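Local coordinates for MmeI (PDB 5HR4), which is a Type IIL restriction-modification enzyme that probably transfers a methyl group from S-adenosyl-L-methionine to adenine in DNA, at residues S753-Q758 and E806-Y811; F563-F568 and I596-E601. All coordinates share one frame; numbering follows the deposited sequence.

Contact 1 (S753-Q758 and E806-Y811); sequences SSENRQ and ESRYRY. With nucleotides of chain C; nucleotides of chain B.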
# COMPACT_ATOMS: atom_id res chain seq x y z
N SER A 753 7.79 18.55 0.27
CA SER A 753 6.95 19.75 0.29
C SER A 753 5.68 19.54 -0.54
O SER A 753 5.65 18.72 -1.46
CB SER A 753 7.70 20.98 -0.24
OG SER A 753 8.12 20.77 -1.58
N SER A 754 4.67 20.35 -0.23
CA SER A 754 3.28 20.10 -0.63
C SER A 754 3.10 20.03 -2.14
O SER A 754 3.57 20.90 -2.88
CB SER A 754 2.38 21.19 -0.05
OG SER A 754 1.01 20.91 -0.31
N GLU A 755 2.39 19.01 -2.60
CA GLU A 755 2.15 18.92 -4.04
C GLU A 755 1.15 19.96 -4.53
O GLU A 755 1.05 20.15 -5.75
CB GLU A 755 1.69 17.50 -4.42
CG GLU A 755 0.35 17.03 -3.85
CD GLU A 755 0.38 16.70 -2.35
OE1 GLU A 755 1.28 17.18 -1.62
OE2 GLU A 755 -0.52 15.98 -1.88
N ASN A 756 0.46 20.66 -3.62
CA ASN A 756 -0.53 21.66 -4.00
C ASN A 756 0.09 22.95 -4.54
O ASN A 756 -0.66 23.82 -5.00
CB ASN A 756 -1.43 22.02 -2.80
CG ASN A 756 -2.34 20.84 -2.33
OD1 ASN A 756 -2.69 19.92 -3.09
ND2 ASN A 756 -2.73 20.90 -1.05
N ARG A 757 1.41 23.09 -4.50
CA ARG A 757 2.10 24.25 -5.06
C ARG A 757 2.50 23.97 -6.49
O ARG A 757 2.81 22.83 -6.86
CB ARG A 757 3.33 24.61 -4.23
CG ARG A 757 3.02 24.86 -2.77
CD ARG A 757 4.08 25.67 -2.05
NE ARG A 757 3.81 25.63 -0.62
CZ ARG A 757 4.41 24.79 0.22
NH1 ARG A 757 5.33 23.95 -0.23
NH2 ARG A 757 4.08 24.80 1.50
N GLN A 758 2.50 25.01 -7.32
CA GLN A 758 2.85 24.85 -8.72
C GLN A 758 4.35 24.97 -8.93
O GLN A 758 4.87 24.54 -9.97
CB GLN A 758 2.10 25.89 -9.58
N GLU A 806 3.98 9.72 0.19
CA GLU A 806 2.58 9.59 -0.22
C GLU A 806 2.48 10.31 -1.56
O GLU A 806 2.75 9.72 -2.61
CB GLU A 806 1.59 10.18 0.80
CG GLU A 806 1.12 9.21 1.91
CD GLU A 806 -0.07 9.72 2.76
OE1 GLU A 806 -0.25 10.96 2.92
OE2 GLU A 806 -0.83 8.86 3.29
N SER A 807 2.19 11.61 -1.54
CA SER A 807 2.05 12.38 -2.76
C SER A 807 2.79 13.71 -2.74
O SER A 807 2.85 14.36 -3.78
CB SER A 807 0.57 12.62 -3.07
OG SER A 807 -0.02 11.49 -3.75
N ARG A 808 3.36 14.14 -1.60
CA ARG A 808 4.11 15.39 -1.61
C ARG A 808 5.31 15.27 -2.53
O ARG A 808 5.86 14.18 -2.72
CB ARG A 808 4.58 15.79 -0.21
CG ARG A 808 3.81 15.22 0.89
CD ARG A 808 2.60 15.99 1.24
NE ARG A 808 1.73 15.06 1.96
CZ ARG A 808 0.88 14.24 1.34
NH1 ARG A 808 0.78 14.29 0.02
NH2 ARG A 808 0.13 13.40 2.05
N TYR A 809 5.69 16.38 -3.15
CA TYR A 809 6.93 16.40 -3.90
C TYR A 809 8.05 15.89 -3.00
O TYR A 809 8.08 16.20 -1.80
CB TYR A 809 7.25 17.82 -4.39
CG TYR A 809 6.17 18.48 -5.20
CD1 TYR A 809 5.29 17.73 -5.98
CD2 TYR A 809 6.00 19.86 -5.17
CE1 TYR A 809 4.29 18.32 -6.71
CE2 TYR A 809 5.01 20.47 -5.91
CZ TYR A 809 4.15 19.69 -6.69
OH TYR A 809 3.14 20.29 -7.43
N ARG A 810 8.95 15.09 -3.56
CA ARG A 810 10.22 14.77 -2.91
C ARG A 810 11.32 15.06 -3.91
O ARG A 810 11.40 14.39 -4.95
CB ARG A 810 10.30 13.32 -2.43
CG ARG A 810 11.63 13.06 -1.74
CD ARG A 810 11.84 11.61 -1.32
NE ARG A 810 10.84 11.19 -0.37
CZ ARG A 810 10.05 10.15 -0.58
NH1 ARG A 810 10.20 9.44 -1.68
NH2 ARG A 810 9.13 9.81 0.33
N TYR A 811 12.15 16.04 -3.61
CA TYR A 811 13.21 16.36 -4.54
C TYR A 811 14.39 15.44 -4.30
O TYR A 811 14.55 14.89 -3.21
CB TYR A 811 13.63 17.82 -4.39
CG TYR A 811 14.36 18.35 -5.60
CD1 TYR A 811 15.72 18.16 -5.75
CD2 TYR A 811 13.68 19.05 -6.60
CE1 TYR A 811 16.39 18.63 -6.87
CE2 TYR A 811 14.34 19.52 -7.74
CZ TYR A 811 15.70 19.31 -7.86
OH TYR A 811 16.39 19.76 -8.96
P DG C 6 5.16 21.99 3.87
OP1 DG C 6 4.87 23.10 4.81
OP2 DG C 6 5.16 22.21 2.40
O5' DG C 6 6.53 21.19 4.18
C5' DG C 6 7.35 21.54 5.24
C4' DG C 6 7.75 20.32 6.06
O4' DG C 6 6.67 19.38 6.16
C3' DG C 6 8.97 19.54 5.59
O3' DG C 6 9.75 19.35 6.72
C2' DG C 6 8.40 18.21 5.12
C1' DG C 6 7.18 18.07 6.02
N9 DG C 6 6.11 17.30 5.41
C8 DG C 6 5.25 17.75 4.44
N7 DG C 6 4.37 16.86 4.09
C5 DG C 6 4.67 15.75 4.87
C6 DG C 6 4.04 14.49 4.91
O6 DG C 6 3.08 14.09 4.25
N1 DG C 6 4.64 13.64 5.84
C2 DG C 6 5.71 13.98 6.63
N2 DG C 6 6.14 13.02 7.46
N3 DG C 6 6.31 15.16 6.60
C4 DG C 6 5.74 16.00 5.69
P DT C 5 -1.21 22.75 3.38
OP1 DT C 5 -1.15 24.23 3.26
OP2 DT C 5 -1.75 21.92 2.28
O5' DT C 5 0.27 22.22 3.71
C5' DT C 5 0.79 22.27 5.08
C4' DT C 5 2.06 21.45 5.22
O4' DT C 5 1.76 20.16 5.81
C3' DT C 5 2.74 21.10 3.90
O3' DT C 5 4.06 20.88 4.17
C2' DT C 5 2.09 19.77 3.57
C1' DT C 5 2.22 19.16 4.93
N1 DT C 5 1.48 17.87 5.14
C2 DT C 5 1.91 17.06 6.17
O2 DT C 5 2.83 17.36 6.90
N3 DT C 5 1.24 15.89 6.30
C4 DT C 5 0.20 15.43 5.54
O4 DT C 5 -0.34 14.35 5.77
C5 DT C 5 -0.23 16.33 4.45
C7 DT C 5 -1.38 15.94 3.54
C6 DT C 5 0.45 17.49 4.31
P DC B 5 12.66 8.11 -3.79
OP1 DC B 5 12.18 7.29 -4.94
OP2 DC B 5 12.33 9.53 -3.62
O5' DC B 5 12.13 7.41 -2.46
C5' DC B 5 12.40 6.07 -2.22
C4' DC B 5 12.29 5.82 -0.73
O4' DC B 5 13.26 6.61 -0.04
C3' DC B 5 10.99 6.29 -0.12
O3' DC B 5 10.02 5.30 -0.31
C2' DC B 5 11.36 6.46 1.36
C1' DC B 5 12.88 6.66 1.31
N1 DC B 5 13.34 7.93 1.85
C2 DC B 5 14.12 7.93 3.01
O2 DC B 5 14.35 6.85 3.56
N3 DC B 5 14.57 9.10 3.51
C4 DC B 5 14.27 10.25 2.87
N4 DC B 5 14.73 11.40 3.39
C5 DC B 5 13.48 10.26 1.68
C6 DC B 5 13.05 9.09 1.21
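Glu-755 places CG between its backbone N and carbonyl carbon (chi1 64°) and then folds at chi2, while Arg-808 bends at its own chi2 (-85°), so the two chains run side by side in the same direction. Their flat ends are only 12° apart in plane, and Glu-755 OE2 makes a salt bridge with Arg-808 NH1 at 2.9 Å. The other terminal nitrogen, Arg-808 NH2, is bridged to Glu-806 OE1 at 2.6 Å. So held, the guanidinium delivers NE to O6 of DG6 of chain C, 2.8 Å away, and lays one face over the C7 methyl of DT5 of the same strand. The Tyr-809 ring packs against the Ser-754 to Arg-757 type I turn: Glu-755 CA sits over the ring face, 3.6 Å from the centroid, and the tyrosine OH comes to 2.6 Å from Arg-757 O, with Glu-755 O also within 2.7 Å, so the OH sits between two carbonyls. Ser-753 N donates to Tyr-809 O at 3.1 Å, and Tyr-809 N returns a weak bond to Ser-753 O, as an antiparallel hydrogen-bonded pair. From the same turn, Arg-757 NH2 and NH1 and Ser-754 N converge on OP2 of DG6. In this target recognition domain, Glu-755 backs Arg-808 as second shell while Glu-806 also hydrogen-bonds a cytosine base; together they probably keep Arg-808 charged and oriented to read the guanine and its thymine neighbour.

Contact 2 (F563-F568 and I596-E601); sequences FAHRTF and IIYEYE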
# COMPACT_ATOMS: atom_id res chain seq x y z
N PHE A 563 -4.06 -2.00 -17.91
CA PHE A 563 -4.83 -0.92 -17.31
C PHE A 563 -4.14 -0.57 -16.00
O PHE A 563 -3.32 -1.33 -15.50
CB PHE A 563 -6.29 -1.30 -17.10
CG PHE A 563 -6.52 -2.27 -15.96
CD1 PHE A 563 -6.74 -1.80 -14.66
CD2 PHE A 563 -6.53 -3.63 -16.19
CE1 PHE A 563 -6.96 -2.69 -13.62
CE2 PHE A 563 -6.74 -4.53 -15.15
CZ PHE A 563 -6.95 -4.06 -13.86
N ALA A 564 -4.49 0.59 -15.46
CA ALA A 564 -3.83 1.06 -14.26
C ALA A 564 -4.69 2.14 -13.61
O ALA A 564 -5.26 2.97 -14.31
CB ALA A 564 -2.44 1.63 -14.57
N HIS A 565 -4.75 2.10 -12.28
CA HIS A 565 -5.30 3.19 -11.47
C HIS A 565 -4.14 4.03 -10.95
O HIS A 565 -3.28 3.52 -10.22
CB HIS A 565 -6.10 2.65 -10.28
CG HIS A 565 -7.45 2.11 -10.63
ND1 HIS A 565 -8.61 2.73 -10.24
CD2 HIS A 565 -7.82 1.01 -11.32
CE1 HIS A 565 -9.65 2.04 -10.69
NE2 HIS A 565 -9.19 0.99 -11.34
N ARG A 566 -4.14 5.32 -11.27
CA ARG A 566 -3.15 6.21 -10.71
C ARG A 566 -3.42 6.43 -9.22
O ARG A 566 -4.39 5.92 -8.65
CB ARG A 566 -3.15 7.54 -11.45
CG ARG A 566 -2.64 7.44 -12.85
CD ARG A 566 -2.67 8.81 -13.45
NE ARG A 566 -1.56 9.61 -12.94
CZ ARG A 566 -0.29 9.27 -13.13
NH1 ARG A 566 0.02 8.16 -13.78
NH2 ARG A 566 0.69 10.04 -12.65
N THR A 567 -2.55 7.23 -8.59
CA THR A 567 -2.50 7.38 -7.14
C THR A 567 -3.87 7.66 -6.52
O THR A 567 -4.60 8.54 -6.98
CB THR A 567 -1.54 8.52 -6.80
OG1 THR A 567 -0.22 8.17 -7.22
CG2 THR A 567 -1.56 8.81 -5.34
N PHE A 568 -4.21 6.91 -5.47
CA PHE A 568 -5.36 7.24 -4.62
C PHE A 568 -5.01 6.99 -3.16
O PHE A 568 -4.05 6.28 -2.85
CB PHE A 568 -6.63 6.47 -5.01
CG PHE A 568 -6.49 4.97 -5.04
CD1 PHE A 568 -5.88 4.34 -6.11
CD2 PHE A 568 -7.01 4.20 -4.03
CE1 PHE A 568 -5.76 2.94 -6.14
CE2 PHE A 568 -6.89 2.81 -4.05
CZ PHE A 568 -6.27 2.19 -5.12
N ILE A 596 -6.89 1.41 -20.62
CA ILE A 596 -7.53 2.48 -19.85
C ILE A 596 -6.66 2.81 -18.64
O ILE A 596 -6.14 1.90 -17.97
CB ILE A 596 -8.98 2.11 -19.45
CG1 ILE A 596 -9.00 0.92 -18.48
CG2 ILE A 596 -9.81 1.84 -20.70
CD1 ILE A 596 -10.22 -0.04 -18.54
N ILE A 597 -6.47 4.10 -18.39
CA ILE A 597 -5.86 4.60 -17.17
C ILE A 597 -6.98 5.27 -16.39
O ILE A 597 -7.64 6.17 -16.91
CB ILE A 597 -4.73 5.60 -17.46
CG1 ILE A 597 -3.58 4.92 -18.20
CG2 ILE A 597 -4.25 6.28 -16.18
CD1 ILE A 597 -2.56 5.91 -18.71
N TYR A 598 -7.22 4.82 -15.16
CA TYR A 598 -8.20 5.46 -14.29
C TYR A 598 -7.54 6.59 -13.50
O TYR A 598 -6.56 6.34 -12.78
CB TYR A 598 -8.81 4.43 -13.33
CG TYR A 598 -9.63 3.35 -13.98
CD1 TYR A 598 -9.04 2.27 -14.59
CD2 TYR A 598 -11.02 3.43 -13.99
CE1 TYR A 598 -9.79 1.28 -15.17
CE2 TYR A 598 -11.78 2.46 -14.58
CZ TYR A 598 -11.17 1.38 -15.17
OH TYR A 598 -11.94 0.40 -15.75
N GLU A 599 -8.08 7.80 -13.62
CA GLU A 599 -7.50 9.00 -13.01
C GLU A 599 -8.39 9.53 -11.89
O GLU A 599 -9.60 9.31 -11.88
CB GLU A 599 -7.30 10.08 -14.05
CG GLU A 599 -6.53 9.61 -15.25
CD GLU A 599 -6.14 10.75 -16.16
OE1 GLU A 599 -6.99 11.19 -16.96
OE2 GLU A 599 -4.98 11.21 -16.05
N TYR A 600 -7.77 10.23 -10.94
CA TYR A 600 -8.48 10.74 -9.76
C TYR A 600 -8.29 12.25 -9.65
O TYR A 600 -7.15 12.71 -9.52
CB TYR A 600 -7.99 10.08 -8.47
CG TYR A 600 -8.26 8.60 -8.36
CD1 TYR A 600 -7.57 7.69 -9.17
CD2 TYR A 600 -9.16 8.10 -7.43
CE1 TYR A 600 -7.80 6.32 -9.06
CE2 TYR A 600 -9.39 6.74 -7.32
CZ TYR A 600 -8.70 5.85 -8.13
OH TYR A 600 -8.93 4.49 -8.02
N GLU A 601 -9.39 13.00 -9.68
CA GLU A 601 -9.37 14.41 -9.30
C GLU A 601 -9.11 14.51 -7.80
O GLU A 601 -8.06 15.01 -7.38
CB GLU A 601 -10.69 15.11 -9.68
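Two parallel strands of the mixed sheet in the DNA-methyltransferase domain, 560-569 and 595-599, meet here, the second lying between the first and strand 608-612. Ala-564 is hydrogen-bonded through both its N and its O: its N donates to Ile-596 O at 3.3 Å, and its O accepts Tyr-598 N at 2.8 Å. Two residues on, Arg-566 N reaches Tyr-598 O at 3.0 Å, nearly along the C=O axis. His-565 and Tyr-598 are paired in register, and both hold CG anti to the carbonyl carbon (chi1 -75° and -66°), so their side chains leave the same sheet face in the same direction. The rings form an offset stack with planes 3° apart and centroids separated by 4.2 Å. Because the rings are slid, the imidazole lies over the root of the tyrosine, with Tyr-598 CB 3.6 Å from its centroid in a CH-pi contact. Tyr-600 crosses obliquely to the edge of the imidazole, where its OH shares a hydrogen bond of 2.9 Å with His-565 ND1. Phe-568 runs alongside Tyr-600; its CB stands over the phenol face, 3.8 Å from the centroid, while the phenyl ring is displaced so far that the two barely overlap. Helix 318-340 covers this aromatic face: Lys-323 NZ is hydrogen-bonded to Tyr-600 OH, Lys-323 makes a cation-pi contact with Phe-568, and Pro-327 packs on Tyr-598. Ala-564 and Ile-597 point to the other face, and the Arg-566 chain runs alongside Ile-597, CG 3.9 Å from its CG2. Strand 581-588 runs antiparallel between 532-538 and 560-569, giving the 3-2-1-4-5-7-6 order of Rossmann-like (class I) methyltransferases, here extended by 595-599 and 608-612.

Followed from the N terminus, contact 2 comes first: strand 560-569 leads into strand 581-588 on one flank, and the chain then returns to lay 595-599 on the other flank, closing a loop of 27 residues. Contact 1 opens later, in the target recognition domain, and closes a 47-residue excursion that includes helices 783-790 and 792-801. The two loops are in series, neither nested nor crossing. Their centres lie 18 Å apart, yet they touch where Ser-807 OG packs against Thr-567 CG2. Asn-539 and His-581, both of the methyltransferase domain, hydrogen-bond to Glu-806 O and Ser-807 OG, tying the ends of inner strands of the methyltransferase sheet to the segment that carries Arg-808.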